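PDB 4P9E: deoxycytidylate deaminase from Cyanophage S-TIM5, which probably catalyses the zinc-dependent hydrolytic deamination of dCMP to dUMP, a step that feeds thymidine nucleotide synthesis. Local coordinates for residues A[9-13]-A[112-116]; A[44-49]-A[67-71]. All coordinates share one frame. Residues are numbered along the deposited sequence.

Contact 1: residues A[9-13]-A[112-116]; sequences KEAYM and KVYYR
A salt bridge fastens the corner at Arg116 to helix 6-20: Arg116 NH2 lies 2.6 Å from Glu10 OE1, and Arg116 NH1 donates to Glu10 OE2 at 3.0 Å. The carboxylate thus meets the guanidinium at its edge, near the guanidinium plane. Glu10 starts with its CA-to-CB bond pointing away and returns through chi1 t, chi2 p. Arg116 (chi1 t) also pairs with Glu17 and the C-terminal carboxylate of Met138. At the other end Lys9 NZ (3.3 Å) and Lys112 NZ (3.0 Å) both reach Tyr114 OH in weak hydrogen bonds; the two amines, NZ atoms 4.3 Å apart, are balanced by Glu136, salt-bridged to Lys112 and in a long, weak ion pair with Lys9. Between these groups lies Met13 (chi1 t, chi2 p): its CE reaches Tyr114 O at 3.4 Å and Tyr114 CB at 4.0 Å, while its CG covers one guanidinium face, 3.5 Å from Arg116 NH1. The Tyr114 ring (chi1 m) stacks on Phe92. The axes of segments 9-13 and 112-115 approach to 10.0 Å and cross at -71°; the nearest CA pair is Met13–Arg116, 7.4 Å. Such helix-on-sheet packing belongs to the alpha-beta-alpha sandwich of the cytidine deaminase fold.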
loop_
_atom_site.group_PDB
_atom_site.type_symbol
_atom_site.label_atom_id
_atom_site.label_comp_id
_atom_site.label_asym_id
_atom_site.label_seq_id
_atom_site.Cartn_x
_atom_site.Cartn_y
_atom_site.Cartn_z
ATOM N N LYS A 9 9.561 24.209 -7.333
ATOM C CA LYS A 9 9.192 23.833 -8.682
ATOM C C LYS A 9 10.464 23.628 -9.490
ATOM O O LYS A 9 10.643 22.613 -10.178
ATOM C CB LYS A 9 8.345 24.958 -9.274
ATOM C CG LYS A 9 7.455 24.564 -10.424
ATOM C CD LYS A 9 6.360 25.600 -10.676
ATOM C CE LYS A 9 5.103 25.333 -9.848
ATOM N NZ LYS A 9 3.867 26.002 -10.385
ATOM N N GLU A 10 11.368 24.591 -9.360
ATOM C CA GLU A 10 12.624 24.585 -10.082
ATOM C C GLU A 10 13.545 23.452 -9.638
ATOM O O GLU A 10 14.232 22.856 -10.464
ATOM C CB GLU A 10 13.324 25.941 -9.933
ATOM C CG GLU A 10 14.668 26.078 -10.655
ATOM C CD GLU A 10 14.559 26.068 -12.185
ATOM O OE1 GLU A 10 13.491 26.452 -12.728
ATOM O OE2 GLU A 10 15.563 25.675 -12.838
ATOM N N ALA A 11 13.557 23.150 -8.345
ATOM C CA ALA A 11 14.368 22.043 -7.839
ATOM C C ALA A 11 13.926 20.708 -8.444
ATOM O O ALA A 11 14.753 19.845 -8.728
ATOM C CB ALA A 11 14.333 21.986 -6.324
ATOM N N TYR A 12 12.622 20.562 -8.652
ATOM C CA TYR A 12 12.082 19.392 -9.336
ATOM C C TYR A 12 12.585 19.293 -10.766
ATOM O O TYR A 12 13.062 18.245 -11.189
ATOM C CB TYR A 12 10.555 19.409 -9.316
ATOM C CG TYR A 12 9.983 19.158 -7.946
ATOM C CD1 TYR A 12 10.569 18.240 -7.093
ATOM C CD2 TYR A 12 8.857 19.847 -7.499
ATOM C CE1 TYR A 12 10.049 17.999 -5.847
ATOM C CE2 TYR A 12 8.325 19.616 -6.243
ATOM C CZ TYR A 12 8.928 18.694 -5.418
ATOM O OH TYR A 12 8.418 18.454 -4.160
ATOM N N MET A 13 12.483 20.389 -11.509
ATOM C CA MET A 13 12.936 20.382 -12.890
ATOM C C MET A 13 14.424 20.112 -12.969
ATOM O O MET A 13 14.879 19.375 -13.831
ATOM C CB MET A 13 12.601 21.688 -13.606
ATOM C CG MET A 13 12.785 21.615 -15.111
ATOM S SD MET A 13 11.888 20.244 -15.877
ATOM C CE MET A 13 10.239 20.903 -16.086
ATOM N N LYS A 112 -0.985 17.260 -13.790
ATOM C CA LYS A 112 -0.338 18.265 -14.601
ATOM C C LYS A 112 1.070 17.824 -15.009
ATOM O O LYS A 112 1.749 17.122 -14.270
ATOM C CB LYS A 112 -0.291 19.581 -13.823
ATOM C CG LYS A 112 0.545 20.668 -14.452
ATOM C CD LYS A 112 0.626 21.841 -13.519
ATOM C CE LYS A 112 1.095 23.105 -14.219
ATOM N NZ LYS A 112 1.247 24.163 -13.200
ATOM N N VAL A 113 1.490 18.235 -16.197
ATOM C CA VAL A 113 2.860 18.047 -16.658
ATOM C C VAL A 113 3.629 19.388 -16.796
ATOM O O VAL A 113 3.172 20.307 -17.466
ATOM C CB VAL A 113 2.901 17.284 -18.016
ATOM C CG1 VAL A 113 4.339 17.141 -18.515
ATOM C CG2 VAL A 113 2.230 15.915 -17.902
ATOM N N TYR A 114 4.783 19.486 -16.139
ATOM C CA TYR A 114 5.727 20.586 -16.329
ATOM C C TYR A 114 6.866 20.118 -17.242
ATOM O O TYR A 114 7.479 19.080 -16.985
ATOM C CB TYR A 114 6.343 21.013 -14.994
ATOM C CG TYR A 114 5.393 21.530 -13.941
ATOM C CD1 TYR A 114 5.237 22.887 -13.730
ATOM C CD2 TYR A 114 4.677 20.656 -13.123
ATOM C CE1 TYR A 114 4.368 23.367 -12.747
ATOM C CE2 TYR A 114 3.803 21.126 -12.138
ATOM C CZ TYR A 114 3.660 22.479 -11.957
ATOM O OH TYR A 114 2.802 22.951 -10.993
ATOM N N TYR A 115 7.153 20.867 -18.302
ATOM C CA TYR A 115 8.320 20.568 -19.148
ATOM C C TYR A 115 9.244 21.761 -19.359
ATOM O O TYR A 115 8.818 22.922 -19.282
ATOM C CB TYR A 115 7.909 20.006 -20.499
ATOM C CG TYR A 115 7.224 21.005 -21.392
ATOM C CD1 TYR A 115 7.942 21.725 -22.336
ATOM C CD2 TYR A 115 5.852 21.222 -21.307
ATOM C CE1 TYR A 115 7.326 22.632 -23.167
ATOM C CE2 TYR A 115 5.228 22.138 -22.127
ATOM C CZ TYR A 115 5.969 22.840 -23.062
ATOM O OH TYR A 115 5.356 23.761 -23.894
ATOM N N ARG A 116 10.535 21.494 -19.514
ATOM C CA ARG A 116 11.481 22.549 -19.846
ATOM C C ARG A 116 11.625 22.805 -21.337
ATOM O O ARG A 116 11.735 23.943 -21.763
ATOM C CB ARG A 116 12.849 22.273 -19.240
ATOM C CG ARG A 116 13.793 23.447 -19.333
ATOM C CD ARG A 116 14.541 23.655 -18.044
ATOM N NE ARG A 116 13.883 24.617 -17.176
ATOM C CZ ARG A 116 14.212 24.816 -15.909
ATOM N NH1 ARG A 116 15.193 24.119 -15.364
ATOM N NH2 ARG A 116 13.563 25.711 -15.188
#

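Contact 2: residues A[44-49]-A[67-71]; sequences GWNGTP and FVLHA. With ZN (zinc ion), chain B.
Gly47 has phi/psi of 162/-173, where a CB would jam against the carbonyl of Asn46, yet this loop residue forms a single antiparallel bridge, a hydrogen-bonded pair with Leu69, CA-CA 5.3 Å: Gly47 N donates to Leu69 O at 3.0 Å and Leu69 N to Gly47 O at 2.6 Å. Flanking CA-H...O contacts join Asn46 CA to Leu69 O (3.2 Å) and Ala71 CA to Trp45 O (3.5 Å). Trp45 and Ala71 have CA atoms 3.8 Å apart; a CB on Gly44 would clash with Ala71 O. In the cytidine deaminase fold this joins the end of strand 39-45 and the following loop to the zinc-binding HAE motif; Trp45, Gly47 and Thr48 bind dCMP or dTTP in other structures of this protein, neither bound here. His70, the N-cap of helix 71-80, points its CA-to-CB bond away (chi1 m), and its ND1 binds zinc at 2.0 Å, alongside Cys98, Cys101 and a water. Farther out, Pro49 CG packs on Leu69 CD1 at 3.7 Å.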
loop_
_atom_site.group_PDB
_atom_site.type_symbol
_atom_site.label_atom_id
_atom_site.label_comp_id
_atom_site.label_asym_id
_atom_site.label_seq_id
_atom_site.Cartn_x
_atom_site.Cartn_y
_atom_site.Cartn_z
ATOM N N GLY A 44 13.020 8.719 -13.806
ATOM C CA GLY A 44 13.127 7.959 -15.023
ATOM C C GLY A 44 13.908 8.718 -16.064
ATOM O O GLY A 44 13.952 9.943 -16.083
ATOM N N TRP A 45 14.544 7.965 -16.939
ATOM C CA TRP A 45 15.260 8.573 -18.020
ATOM C C TRP A 45 15.146 7.697 -19.248
ATOM O O TRP A 45 14.568 6.613 -19.216
ATOM C CB TRP A 45 16.716 8.835 -17.633
ATOM C CG TRP A 45 17.491 7.604 -17.241
ATOM C CD1 TRP A 45 18.106 6.723 -18.084
ATOM C CD2 TRP A 45 17.738 7.118 -15.910
ATOM N NE1 TRP A 45 18.712 5.732 -17.372
ATOM C CE2 TRP A 45 18.506 5.941 -16.040
ATOM C CE3 TRP A 45 17.379 7.560 -14.630
ATOM C CZ2 TRP A 45 18.925 5.195 -14.931
ATOM C CZ3 TRP A 45 17.799 6.820 -13.526
ATOM C CH2 TRP A 45 18.565 5.652 -13.685
ATOM N N ASN A 46 15.612 8.172 -20.388
ATOM C CA ASN A 46 15.389 7.387 -21.590
ATOM C C ASN A 46 16.504 6.386 -21.861
ATOM O O ASN A 46 17.673 6.669 -21.645
ATOM C CB ASN A 46 15.089 8.273 -22.804
ATOM C CG ASN A 46 16.243 9.147 -23.183
ATOM O OD1 ASN A 46 17.160 9.357 -22.399
ATOM N ND2 ASN A 46 16.213 9.662 -24.398
ATOM N N GLY A 47 16.128 5.198 -22.313
ATOM C CA GLY A 47 17.102 4.170 -22.585
ATOM C C GLY A 47 16.538 2.774 -22.684
ATOM O O GLY A 47 15.334 2.562 -22.665
ATOM N N THR A 48 17.444 1.816 -22.791
ATOM C CA THR A 48 17.106 0.403 -22.943
ATOM C C THR A 48 16.781 -0.248 -21.602
ATOM O O THR A 48 17.278 0.182 -20.553
ATOM C CB THR A 48 18.271 -0.387 -23.590
ATOM O OG1 THR A 48 19.375 -0.471 -22.675
ATOM C CG2 THR A 48 18.709 0.281 -24.875
ATOM N N PRO A 49 15.972 -1.297 -21.663
ATOM C CA PRO A 49 15.483 -1.991 -20.476
ATOM C C PRO A 49 16.617 -2.668 -19.742
ATOM O O PRO A 49 17.614 -3.026 -20.355
ATOM C CB PRO A 49 14.541 -3.036 -21.062
ATOM C CG PRO A 49 14.034 -2.413 -22.290
ATOM C CD PRO A 49 15.164 -1.612 -22.851
ATOM N N PHE A 67 13.296 -0.472 -28.917
ATOM C CA PHE A 67 13.228 -1.038 -27.572
ATOM C C PHE A 67 13.725 -0.144 -26.431
ATOM O O PHE A 67 13.803 -0.578 -25.285
ATOM C CB PHE A 67 13.825 -2.447 -27.532
ATOM C CG PHE A 67 12.947 -3.463 -28.209
ATOM C CD1 PHE A 67 11.849 -4.002 -27.545
ATOM C CD2 PHE A 67 13.173 -3.830 -29.531
ATOM C CE1 PHE A 67 11.013 -4.914 -28.178
ATOM C CE2 PHE A 67 12.340 -4.747 -30.167
ATOM C CZ PHE A 67 11.260 -5.289 -29.487
ATOM N N VAL A 68 14.015 1.116 -26.731
ATOM C CA VAL A 68 14.331 2.049 -25.667
ATOM C C VAL A 68 13.059 2.709 -25.136
ATOM O O VAL A 68 12.175 3.106 -25.895
ATOM C CB VAL A 68 15.418 3.083 -26.078
ATOM C CG1 VAL A 68 16.099 2.645 -27.347
ATOM C CG2 VAL A 68 14.837 4.476 -26.222
ATOM N N LEU A 69 12.965 2.778 -23.816
ATOM C CA LEU A 69 11.838 3.406 -23.143
ATOM C C LEU A 69 12.081 4.898 -22.981
ATOM O O LEU A 69 13.207 5.326 -22.746
ATOM C CB LEU A 69 11.657 2.788 -21.756
ATOM C CG LEU A 69 11.619 1.269 -21.770
ATOM C CD1 LEU A 69 12.673 0.700 -20.827
ATOM C CD2 LEU A 69 10.244 0.798 -21.407
ATOM N N HIS A 70 11.021 5.684 -23.102
ATOM C CA HIS A 70 11.100 7.099 -22.814
ATOM C C HIS A 70 11.159 7.266 -21.307
ATOM O O HIS A 70 10.764 6.372 -20.564
ATOM C CB HIS A 70 9.894 7.818 -23.388
ATOM C CG HIS A 70 9.814 7.746 -24.879
ATOM N ND1 HIS A 70 8.730 8.217 -25.587
ATOM C CD2 HIS A 70 10.684 7.270 -25.795
ATOM C CE1 HIS A 70 8.933 8.017 -26.878
ATOM N NE2 HIS A 70 10.110 7.449 -27.029
ATOM N N ALA A 71 11.664 8.409 -20.866
ATOM C CA ALA A 71 11.776 8.722 -19.451
ATOM C C ALA A 71 10.429 8.574 -18.741
ATOM O O ALA A 71 10.360 8.112 -17.602
ATOM C CB ALA A 71 12.304 10.139 -19.282
HETATM ZN ZN ZN B . 7.295 9.501 -25.187
HETATM O O HOH W 1 8.396 11.547 -24.414
#

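Both segments of contact 2 fall between the two segments of contact 1 in sequence: helix 6-20 comes first, then 44-49 and 67-71, and finally strand 112-115. Their centres lie 19 Å apart, with the middle of the chain between them, and their nearest atoms remain about 10 Å apart, so the two do not touch. Both reach the same five-stranded mixed sheet, contact 1 through the inner strand 112-115 and contact 2 through strand 39-45, outermost in this chain's sheet. Contact 1 joins the N-terminal helix to this sheet, whereas contact 2 brings nucleotide-binding residues beside a zinc ligand. The nearest side-chain atom of Tyr115 is about 12 Å from the zinc ion, which sets contact 1 apart from the metal site.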